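PDB 3I8B: xylulose kinase from Bifidobacterium adolescentis ATCC 15703, which probably catalyses the ATP-dependent phosphorylation of D-xylulose to D-xylulose 5-phosphate, as a member of the FGGY family of carbohydrate kinases. Local coordinates for residues T41-D44 with P45-W49; D169-S172 with W173-G177; V251-P255 with A256-K260. All blocks are in the same frame, centred on the assembly; numbering follows the deposited sequence.

Contact 1 (T41-D44 with P45-W49); sequences TSVD and PSYWW
Asp44 and Ser46 meet where an extended chain turns into a helix, and the aspartate can be followed outward atom by atom. Its CB lies 3.9 Å from CD2 of Tyr47. From there CG stands anti to the backbone N (chi1 -176°), which carries the carboxylate forward over the start of the helix. Asp44 OD1 then accepts from Ser46 N at 3.0 Å, a capping bond in which the N-H arrives from above the carboxylate plane. Asp44 OD2 runs past CB of Ser46 at 3.9 Å. A water completes the tip, giving a proton to Asp44 OD1 at 2.6 Å and also bonding Ser46 OG. The backbone closes the same turn: Tyr47 N donates to Asp44 O at 2.9 Å. With Asp44 replaced by an alanine, Ser46 N would probably lose its cap and the bridging water its acceptor, leaving the first turn prone to fray. Beside this polar end, Val43 supplies the apolar grip, its CG1 3.4 Å from CZ2 of Trp48, while Pro45 CA covers one face of that indole near its rim. Val43 also pairs through its backbone with Ala90, so the short strand 42-43 runs antiparallel to strand 90-91. Trp48 reaches Ala90 and Pro167, and Pro45 rests on Trp170, which sets the first turn of helix 46-58 between that strand pair and helix 167-175.

Contact 2 (D169-S172 with W173-G177); sequences DWLS and WRIAG
Trp170 and Arg174 pair along the last turns of helix 167-175. The backbone bonds come first: Trp173 N, Arg174 N, Ile175 N and Ala176 N donate in succession to the carbonyls of Asp169, Trp170, Leu171 and Ser172, the regular i to i+4 ladder. At its end Gly177, with a phi of 96°, terminates the helix in a Schellman motif, and Gly177 N bonds Arg174 O at 2.8 Å.

The second kind is CH-pi. Arg174 CG sits over the centre of the six-membered ring of Trp170, 3.7 Å from its centroid. Bends at chi2 and chi3 then keep the arginine alongside the indole, and Arg174 NH1 comes within 3.6 Å of Trp170 CZ2, with the guanidinium turned 73° from the ring plane. The group also makes a cation-pi contact with Trp49.

Two polar side-chain bonds reach beyond the helix: Arg174 NE donates to Tyr178 O, and Trp173 NE1 to His188 O.

Apolar contacts are looser. Trp170 CD1 lies 4.0 Å from Trp173 CE3, the two ring systems inclined at 44°, and Leu171 CG is 4.1 Å from Ile175 CD1. The Trp173 ring rests on Leu192, a ligand of the bound magnesium ion.

The chemistry implies a division of labour: the aliphatic part of Arg174 serves as a hydrophobic lid on an indole, while its charged end, bonded through NE to a carbonyl and in cation-pi contact with Trp49, would probably keep its charge in this partly exposed place.

Contact 3 (V251-P255 with A256-K260); sequences VKADP and AIAGK
Asp254 gathers three backbone N-H groups of the following residues, two on its carbonyl and one on its carboxylate. Asp254 O takes Ala258 N at 3.0 Å, almost in line with the C=O bond, and Ile257 N at 2.8 Å from above the carbonyl plane. The two donors thus approach the same oxygen from different directions. Asp254 OD2 accepts from Ala256 N at 3.0 Å, on the anti side and 25° out of the carboxylate plane. With chi1 at -173° the carboxylate is extended away from its own N-H and beside its carbonyl carbon, which brings OD2 to Ala256, close to the methyl group of that residue.

Around these bonds lies a thin apolar layer. Ala253 CB meets Ala258 CB at 3.9 Å, two methyl groups touching across the turn, and Ile257 CD1 rests against CB of Asp254 itself. Pro255 adds a CA-H...O contact to Ala258 O. Two waters extend the frame: one donates to both Ala253 O and Ala258 O, while another donates to Pro255 O at 2.5 Å and accepts from Lys260 N.

Farther out, backbone bonds from Ala253 to Cys266 and from Gly259 to Leu62 fix either flank of the turn, and one between Asp254 and Ile175 ties its centre to helix 167-175. Ile257 leans on Trp49 and Phe52 of helix 46-58.

Here a segment without regular secondary structure borrows the logic of a helix start: one residue offers both carbonyl and carboxylate to successive N-H groups, and water spans carbonyls that, as acceptors, cannot bond each other directly.

All three contacts lie close together in the N-terminal FGGY family region. Contact 2 is the buried one, dominated by aromatic and aliphatic groups; contacts 1 and 3 are partly buried turns in which an aspartate gathers backbone N-H groups, with waters in attendance, and contact 3 lies farthest out, its centre about 28 Å from that of the chain. Trp49 of 45-49 joins the set: its CZ3 lies 3.6 Å from Arg174 CB, and its CH2 3.5 Å from Ile257 CD1. Contacts 2 and 3 are linked more directly, since Ile175 O probably accepts from Asp254 N at 2.9 Å. Helix 167-175 is thus common ground, packed against helix 46-58 and tied to the loop 251-260.

Contact 1 (T41-D44 with P45-W49)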
ATOM      1  N   THR A  41      13.429   1.423  -9.982  1.00 14.54           N
ATOM      2  CA  THR A  41      11.988   1.198  -9.999  1.00 14.00           C
ATOM      3  C   THR A  41      11.683  -0.136 -10.676  1.00 12.89           C
ATOM      4  O   THR A  41      10.523  -0.537 -10.814  1.00 12.94           O
ATOM      5  CB  THR A  41      11.274   2.330 -10.753  1.00 14.49           C
ATOM      6  OG1 THR A  41      11.766   2.389 -12.101  1.00 13.17           O
ATOM      7  CG2 THR A  41      11.539   3.653 -10.061  1.00 15.98           C
ATOM      8  N   SER A  42      12.745  -0.796 -11.120  1.00 14.17           N
ATOM      9  CA  SER A  42      12.697  -2.168 -11.605  1.00 14.87           C
ATOM     10  C   SER A  42      13.935  -2.887 -11.044  1.00 15.21           C
ATOM     11  O   SER A  42      14.962  -2.251 -10.806  1.00 11.74           O
ATOM     12  CB  SER A  42      12.693  -2.199 -13.137  1.00 12.84           C
ATOM     13  OG  SER A  42      11.430  -1.791 -13.662  1.00 16.17           O
ATOM     14  N   VAL A  43      13.850  -4.197 -10.824  1.00 14.53           N
ATOM     15  CA  VAL A  43      14.949  -4.891 -10.150  1.00 12.81           C
ATOM     16  C   VAL A  43      14.901  -6.411 -10.320  1.00 11.79           C
ATOM     17  O   VAL A  43      13.845  -6.993 -10.514  1.00 12.31           O
ATOM     18  CB  VAL A  43      14.990  -4.516  -8.640  1.00 16.02           C
ATOM     19  CG1 VAL A  43      13.792  -5.101  -7.911  1.00 10.58           C
ATOM     20  CG2 VAL A  43      16.305  -4.972  -7.993  1.00 15.18           C
ATOM     21  N   ASP A  44      16.066  -7.039 -10.280  1.00 11.86           N
ATOM     22  CA  ASP A  44      16.173  -8.494 -10.316  1.00 14.15           C
ATOM     23  C   ASP A  44      15.882  -9.054  -8.919  1.00 10.53           C
ATOM     24  O   ASP A  44      16.613  -8.757  -7.965  1.00 12.32           O
ATOM     25  CB  ASP A  44      17.593  -8.871 -10.750  1.00 14.35           C
ATOM     26  CG  ASP A  44      17.790 -10.368 -10.910  1.00 16.84           C
ATOM     27  OD1 ASP A  44      16.932 -11.162 -10.471  1.00 15.33           O
ATOM     28  OD2 ASP A  44      18.831 -10.758 -11.478  1.00 20.03           O
ATOM     29  N   PRO A  45      14.815  -9.857  -8.786  1.00 10.07           N
ATOM     30  CA  PRO A  45      14.445 -10.404  -7.470  1.00 10.60           C
ATOM     31  C   PRO A  45      15.576 -11.172  -6.775  1.00 10.62           C
ATOM     32  O   PRO A  45      15.530 -11.332  -5.549  1.00  8.55           O
ATOM     33  CB  PRO A  45      13.280 -11.339  -7.803  1.00  9.55           C
ATOM     34  CG  PRO A  45      12.646 -10.690  -9.019  1.00 11.11           C
ATOM     35  CD  PRO A  45      13.819 -10.195  -9.822  1.00 11.16           C
ATOM     36  N   SER A  46      16.562 -11.645  -7.538  1.00 11.29           N
ATOM     37  CA  SER A  46      17.774 -12.230  -6.947  1.00 14.16           C
ATOM     38  C   SER A  46      18.323 -11.349  -5.826  1.00 13.15           C
ATOM     39  O   SER A  46      18.834 -11.852  -4.841  1.00 13.00           O
ATOM     40  CB  SER A  46      18.878 -12.431  -7.993  1.00 17.48           C
ATOM     41  OG  SER A  46      18.605 -13.560  -8.803  1.00 28.94           O
ATOM     42  N   TYR A  47      18.247 -10.035  -5.995  1.00 12.11           N
ATOM     43  CA  TYR A  47      18.695  -9.135  -4.933  1.00 13.96           C
ATOM     44  C   TYR A  47      17.810  -9.178  -3.693  1.00 13.31           C
ATOM     45  O   TYR A  47      18.299  -8.937  -2.597  1.00 13.67           O
ATOM     46  CB  TYR A  47      18.802  -7.700  -5.435  1.00 15.37           C
ATOM     47  CG  TYR A  47      19.934  -7.507  -6.402  1.00 19.66           C
ATOM     48  CD1 TYR A  47      21.252  -7.456  -5.953  1.00 21.24           C
ATOM     49  CD2 TYR A  47      19.694  -7.379  -7.762  1.00 17.86           C
ATOM     50  CE1 TYR A  47      22.304  -7.276  -6.838  1.00 24.52           C
ATOM     51  CE2 TYR A  47      20.745  -7.201  -8.660  1.00 22.90           C
ATOM     52  CZ  TYR A  47      22.043  -7.148  -8.188  1.00 28.73           C
ATOM     53  OH  TYR A  47      23.086  -6.973  -9.067  1.00 33.46           O
ATOM     54  N   TRP A  48      16.518  -9.466  -3.863  1.00  9.83           N
ATOM     55  CA  TRP A  48      15.627  -9.584  -2.713  1.00 10.97           C
ATOM     56  C   TRP A  48      15.933 -10.855  -1.939  1.00 11.87           C
ATOM     57  O   TRP A  48      15.846 -10.875  -0.707  1.00 12.66           O
ATOM     58  CB  TRP A  48      14.153  -9.626  -3.115  1.00 10.43           C
ATOM     59  CG  TRP A  48      13.659  -8.453  -3.872  1.00 10.68           C
ATOM     60  CD1 TRP A  48      14.137  -7.170  -3.832  1.00 11.77           C
ATOM     61  CD2 TRP A  48      12.539  -8.442  -4.752  1.00  8.59           C
ATOM     62  NE1 TRP A  48      13.386  -6.364  -4.661  1.00 12.43           N
ATOM     63  CE2 TRP A  48      12.401  -7.124  -5.243  1.00 10.37           C
ATOM     64  CE3 TRP A  48      11.642  -9.425  -5.189  1.00  8.37           C
ATOM     65  CZ2 TRP A  48      11.401  -6.762  -6.144  1.00 12.02           C
ATOM     66  CZ3 TRP A  48      10.648  -9.063  -6.089  1.00 10.32           C
ATOM     67  CH2 TRP A  48      10.538  -7.744  -6.559  1.00  7.93           C
ATOM     68  N   TRP A  49      16.263 -11.926  -2.653  1.00 10.58           N
ATOM     69  CA  TRP A  49      16.634 -13.149  -1.964  1.00 12.52           C
ATOM     70  C   TRP A  49      17.936 -12.947  -1.172  1.00 13.35           C
ATOM     71  O   TRP A  49      18.036 -13.343  -0.006  1.00 10.53           O
ATOM     72  CB  TRP A  49      16.789 -14.326  -2.914  1.00 10.30           C
ATOM     73  CG  TRP A  49      17.256 -15.525  -2.167  1.00 11.98           C
ATOM     74  CD1 TRP A  49      18.478 -16.136  -2.256  1.00 13.58           C
ATOM     75  CD2 TRP A  49      16.537 -16.217  -1.131  1.00 11.13           C
ATOM     76  NE1 TRP A  49      18.546 -17.184  -1.368  1.00 12.69           N
ATOM     77  CE2 TRP A  49      17.371 -17.255  -0.668  1.00 12.20           C
ATOM     78  CE3 TRP A  49      15.263 -16.067  -0.569  1.00 10.60           C
ATOM     79  CZ2 TRP A  49      16.965 -18.145   0.329  1.00 13.56           C
ATOM     80  CZ3 TRP A  49      14.860 -16.958   0.427  1.00 10.31           C
ATOM     81  CH2 TRP A  49      15.707 -17.978   0.860  1.00 12.74           C
TER
HETATM   82  O   HOH W   1      16.657 -13.766 -10.839  1.00 23.57           O

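Contact 2 (D169-S172 with W173-G177)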
ATOM      1  N   ASP A 169       4.915 -12.743  -2.185  1.00  7.57           N
ATOM      2  CA  ASP A 169       4.570 -14.106  -2.579  1.00  7.03           C
ATOM      3  C   ASP A 169       5.838 -14.861  -2.963  1.00  8.66           C
ATOM      4  O   ASP A 169       6.038 -16.012  -2.550  1.00  8.09           O
ATOM      5  CB  ASP A 169       3.651 -14.125  -3.797  1.00  7.38           C
ATOM      6  CG  ASP A 169       2.432 -13.231  -3.649  1.00  9.58           C
ATOM      7  OD1 ASP A 169       2.037 -12.877  -2.513  1.00  8.96           O
ATOM      8  OD2 ASP A 169       1.857 -12.901  -4.697  1.00  8.73           O
ATOM      9  N   TRP A 170       6.668 -14.215  -3.785  1.00  6.82           N
ATOM     10  CA  TRP A 170       7.861 -14.856  -4.327  1.00  9.22           C
ATOM     11  C   TRP A 170       8.872 -15.160  -3.225  1.00  7.27           C
ATOM     12  O   TRP A 170       9.445 -16.252  -3.173  1.00  7.49           O
ATOM     13  CB  TRP A 170       8.516 -13.976  -5.403  1.00  6.31           C
ATOM     14  CG  TRP A 170       9.720 -14.595  -6.033  1.00  8.58           C
ATOM     15  CD1 TRP A 170       9.739 -15.517  -7.045  1.00  6.97           C
ATOM     16  CD2 TRP A 170      11.099 -14.327  -5.708  1.00  8.47           C
ATOM     17  NE1 TRP A 170      11.042 -15.839  -7.366  1.00  8.49           N
ATOM     18  CE2 TRP A 170      11.894 -15.127  -6.562  1.00  8.96           C
ATOM     19  CE3 TRP A 170      11.733 -13.493  -4.778  1.00  6.54           C
ATOM     20  CZ2 TRP A 170      13.307 -15.106  -6.522  1.00  8.40           C
ATOM     21  CZ3 TRP A 170      13.144 -13.482  -4.730  1.00  8.30           C
ATOM     22  CH2 TRP A 170      13.903 -14.285  -5.601  1.00  7.47           C
ATOM     23  N   LEU A 171       9.095 -14.190  -2.347  1.00  8.20           N
ATOM     24  CA  LEU A 171      10.010 -14.417  -1.229  1.00  9.90           C
ATOM     25  C   LEU A 171       9.525 -15.579  -0.343  1.00  8.59           C
ATOM     26  O   LEU A 171      10.327 -16.394   0.102  1.00  9.38           O
ATOM     27  CB  LEU A 171      10.213 -13.148  -0.391  1.00  6.29           C
ATOM     28  CG  LEU A 171      11.346 -13.225   0.642  1.00  8.18           C
ATOM     29  CD1 LEU A 171      12.666 -13.489  -0.066  1.00 10.71           C
ATOM     30  CD2 LEU A 171      11.427 -11.957   1.475  1.00  9.35           C
ATOM     31  N   SER A 172       8.217 -15.659  -0.105  1.00  7.90           N
ATOM     32  CA  SER A 172       7.682 -16.730   0.724  1.00  8.07           C
ATOM     33  C   SER A 172       7.938 -18.085   0.077  1.00  6.40           C
ATOM     34  O   SER A 172       8.327 -19.037   0.736  1.00  9.04           O
ATOM     35  CB  SER A 172       6.181 -16.514   1.005  1.00  7.35           C
ATOM     36  OG  SER A 172       5.979 -15.339   1.778  1.00  8.67           O
ATOM     37  N   TRP A 173       7.721 -18.156  -1.224  1.00  9.06           N
ATOM     38  CA  TRP A 173       7.971 -19.357  -2.031  1.00  6.52           C
ATOM     39  C   TRP A 173       9.453 -19.800  -1.966  1.00  9.08           C
ATOM     40  O   TRP A 173       9.771 -20.992  -1.808  1.00  8.09           O
ATOM     41  CB  TRP A 173       7.524 -19.038  -3.462  1.00  6.65           C
ATOM     42  CG  TRP A 173       7.546 -20.144  -4.447  1.00  8.42           C
ATOM     43  CD1 TRP A 173       6.740 -21.255  -4.470  1.00  8.82           C
ATOM     44  CD2 TRP A 173       8.383 -20.227  -5.603  1.00  8.06           C
ATOM     45  NE1 TRP A 173       7.052 -22.033  -5.569  1.00  9.70           N
ATOM     46  CE2 TRP A 173       8.059 -21.426  -6.272  1.00  8.11           C
ATOM     47  CE3 TRP A 173       9.394 -19.414  -6.125  1.00  7.29           C
ATOM     48  CZ2 TRP A 173       8.700 -21.819  -7.453  1.00 10.02           C
ATOM     49  CZ3 TRP A 173      10.028 -19.802  -7.291  1.00  9.63           C
ATOM     50  CH2 TRP A 173       9.675 -20.997  -7.946  1.00  9.65           C
ATOM     51  N   ARG A 174      10.362 -18.838  -2.062  1.00  8.12           N
ATOM     52  CA  ARG A 174      11.795 -19.114  -1.899  1.00  8.80           C
ATOM     53  C   ARG A 174      12.139 -19.578  -0.467  1.00  9.48           C
ATOM     54  O   ARG A 174      12.977 -20.465  -0.259  1.00  9.74           O
ATOM     55  CB  ARG A 174      12.604 -17.860  -2.236  1.00  7.95           C
ATOM     56  CG  ARG A 174      12.512 -17.419  -3.688  1.00  9.22           C
ATOM     57  CD  ARG A 174      12.926 -18.523  -4.673  1.00 10.05           C
ATOM     58  NE  ARG A 174      14.177 -19.183  -4.289  1.00 10.49           N
ATOM     59  CZ  ARG A 174      15.390 -18.656  -4.439  1.00 13.70           C
ATOM     60  NH1 ARG A 174      15.549 -17.455  -4.990  1.00  9.69           N
ATOM     61  NH2 ARG A 174      16.452 -19.339  -4.039  1.00 12.63           N
ATOM     62  N   ILE A 175      11.494 -18.970   0.517  1.00  8.39           N
ATOM     63  CA  ILE A 175      11.690 -19.368   1.910  1.00  8.98           C
ATOM     64  C   ILE A 175      11.251 -20.833   2.137  1.00 10.11           C
ATOM     65  O   ILE A 175      11.914 -21.584   2.875  1.00  8.78           O
ATOM     66  CB  ILE A 175      11.011 -18.357   2.866  1.00  9.68           C
ATOM     67  CG1 ILE A 175      11.867 -17.075   2.951  1.00  9.22           C
ATOM     68  CG2 ILE A 175      10.764 -18.961   4.252  1.00  7.45           C
ATOM     69  CD1 ILE A 175      11.177 -15.929   3.658  1.00  8.44           C
ATOM     70  N   ALA A 176      10.160 -21.230   1.478  1.00  8.53           N
ATOM     71  CA  ALA A 176       9.684 -22.607   1.472  1.00  9.43           C
ATOM     72  C   ALA A 176      10.661 -23.527   0.771  1.00  8.84           C
ATOM     73  O   ALA A 176      10.464 -24.732   0.747  1.00 10.94           O
ATOM     74  CB  ALA A 176       8.284 -22.715   0.803  1.00  7.66           C
ATOM     75  N   GLY A 177      11.691 -22.959   0.161  1.00 10.87           N
ATOM     76  CA  GLY A 177      12.745 -23.759  -0.430  1.00  9.03           C
ATOM     77  C   GLY A 177      12.598 -24.021  -1.917  1.00  9.40           C
ATOM     78  O   GLY A 177      13.371 -24.791  -2.482  1.00 10.16           O
TER

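Contact 3 (V251-P255 with A256-K260)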
ATOM      1  N   VAL A 251       2.589 -25.119   2.719  1.00  9.61           N
ATOM      2  CA  VAL A 251       3.995 -25.482   2.834  1.00 12.81           C
ATOM      3  C   VAL A 251       4.632 -24.692   3.980  1.00 11.71           C
ATOM      4  O   VAL A 251       4.231 -23.563   4.255  1.00  9.94           O
ATOM      5  CB  VAL A 251       4.779 -25.193   1.514  1.00 10.99           C
ATOM      6  CG1 VAL A 251       4.309 -26.112   0.387  1.00 11.33           C
ATOM      7  CG2 VAL A 251       4.638 -23.714   1.116  1.00  9.26           C
ATOM      8  N   LYS A 252       5.630 -25.291   4.627  1.00 11.46           N
ATOM      9  CA  LYS A 252       6.377 -24.650   5.712  1.00  9.99           C
ATOM     10  C   LYS A 252       7.676 -24.100   5.153  1.00 10.77           C
ATOM     11  O   LYS A 252       8.033 -24.397   4.015  1.00 12.61           O
ATOM     12  CB  LYS A 252       6.717 -25.682   6.800  1.00 14.55           C
ATOM     13  CG  LYS A 252       5.515 -26.355   7.453  1.00 12.84           C
ATOM     14  CD  LYS A 252       5.965 -27.374   8.504  1.00 13.87           C
ATOM     15  CE  LYS A 252       4.770 -28.010   9.212  1.00 20.19           C
ATOM     16  NZ  LYS A 252       5.190 -29.064  10.209  1.00 15.86           N
ATOM     17  N   ALA A 253       8.396 -23.320   5.949  1.00 11.16           N
ATOM     18  CA  ALA A 253       9.733 -22.896   5.558  1.00 11.93           C
ATOM     19  C   ALA A 253      10.589 -24.130   5.369  1.00 13.11           C
ATOM     20  O   ALA A 253      10.421 -25.124   6.078  1.00 11.03           O
ATOM     21  CB  ALA A 253      10.343 -22.005   6.612  1.00 10.18           C
ATOM     22  N   ASP A 254      11.495 -24.071   4.399  1.00 11.59           N
ATOM     23  CA  ASP A 254      12.546 -25.069   4.257  1.00 11.86           C
ATOM     24  C   ASP A 254      13.387 -25.052   5.544  1.00 11.87           C
ATOM     25  O   ASP A 254      13.743 -23.978   6.032  1.00  9.23           O
ATOM     26  CB  ASP A 254      13.412 -24.702   3.049  1.00 11.94           C
ATOM     27  CG  ASP A 254      14.449 -25.769   2.709  1.00 18.20           C
ATOM     28  OD1 ASP A 254      14.222 -26.542   1.751  1.00 21.00           O
ATOM     29  OD2 ASP A 254      15.502 -25.818   3.379  1.00 18.16           O
ATOM     30  N   PRO A 255      13.700 -26.241   6.105  1.00 11.39           N
ATOM     31  CA  PRO A 255      14.396 -26.310   7.406  1.00 11.39           C
ATOM     32  C   PRO A 255      15.801 -25.690   7.391  1.00 14.22           C
ATOM     33  O   PRO A 255      16.306 -25.294   8.448  1.00 13.04           O
ATOM     34  CB  PRO A 255      14.479 -27.823   7.697  1.00 14.07           C
ATOM     35  CG  PRO A 255      13.429 -28.446   6.870  1.00 15.16           C
ATOM     36  CD  PRO A 255      13.271 -27.568   5.632  1.00 12.75           C
ATOM     37  N   ALA A 256      16.421 -25.606   6.214  1.00 18.51           N
ATOM     38  CA  ALA A 256      17.721 -24.951   6.089  1.00 13.12           C
ATOM     39  C   ALA A 256      17.560 -23.454   6.290  1.00 15.02           C
ATOM     40  O   ALA A 256      18.513 -22.767   6.649  1.00 17.28           O
ATOM     41  CB  ALA A 256      18.368 -25.245   4.730  1.00 16.51           C
ATOM     42  N   ILE A 257      16.346 -22.955   6.085  1.00 12.87           N
ATOM     43  CA  ILE A 257      16.079 -21.531   6.257  1.00 12.86           C
ATOM     44  C   ILE A 257      15.475 -21.173   7.626  1.00 11.32           C
ATOM     45  O   ILE A 257      15.952 -20.239   8.289  1.00 11.77           O
ATOM     46  CB  ILE A 257      15.217 -20.969   5.095  1.00 11.73           C
ATOM     47  CG1 ILE A 257      16.046 -20.919   3.809  1.00 13.93           C
ATOM     48  CG2 ILE A 257      14.713 -19.585   5.426  1.00 13.83           C
ATOM     49  CD1 ILE A 257      15.212 -21.001   2.546  1.00 19.82           C
ATOM     50  N   ALA A 258      14.441 -21.891   8.059  1.00 10.07           N
ATOM     51  CA  ALA A 258      13.855 -21.611   9.370  1.00  9.36           C
ATOM     52  C   ALA A 258      13.284 -22.866  10.043  1.00 12.55           C
ATOM     53  O   ALA A 258      12.946 -23.834   9.359  1.00 12.24           O
ATOM     54  CB  ALA A 258      12.773 -20.536   9.262  1.00  8.06           C
ATOM     55  N   GLY A 259      13.193 -22.831  11.376  1.00  9.83           N
ATOM     56  CA  GLY A 259      12.500 -23.856  12.151  1.00 10.48           C
ATOM     57  C   GLY A 259      13.156 -25.210  12.394  1.00 12.29           C
ATOM     58  O   GLY A 259      12.505 -26.090  12.958  1.00 10.53           O
ATOM     59  N   LYS A 260      14.417 -25.415  11.996  1.00 11.29           N
ATOM     60  CA  LYS A 260      15.010 -26.750  12.188  1.00 14.42           C
ATOM     61  C   LYS A 260      15.080 -27.196  13.660  1.00 15.87           C
ATOM     62  O   LYS A 260      15.077 -28.394  13.944  1.00 17.30           O
ATOM     63  CB  LYS A 260      16.380 -26.884  11.516  1.00 14.72           C
ATOM     64  CG  LYS A 260      17.537 -26.303  12.301  1.00 16.95           C
ATOM     65  CD  LYS A 260      18.841 -26.461  11.539  1.00 15.54           C
ATOM     66  CE  LYS A 260      20.038 -26.297  12.468  1.00 19.28           C
ATOM     67  NZ  LYS A 260      21.331 -26.291  11.713  1.00 21.95           N
TER
HETATM   68  O   HOH W   2      10.383 -25.366   8.765  1.00 10.33           O
HETATM   69  O   HOH W   3      16.263 -23.623  10.352  1.00 12.30           O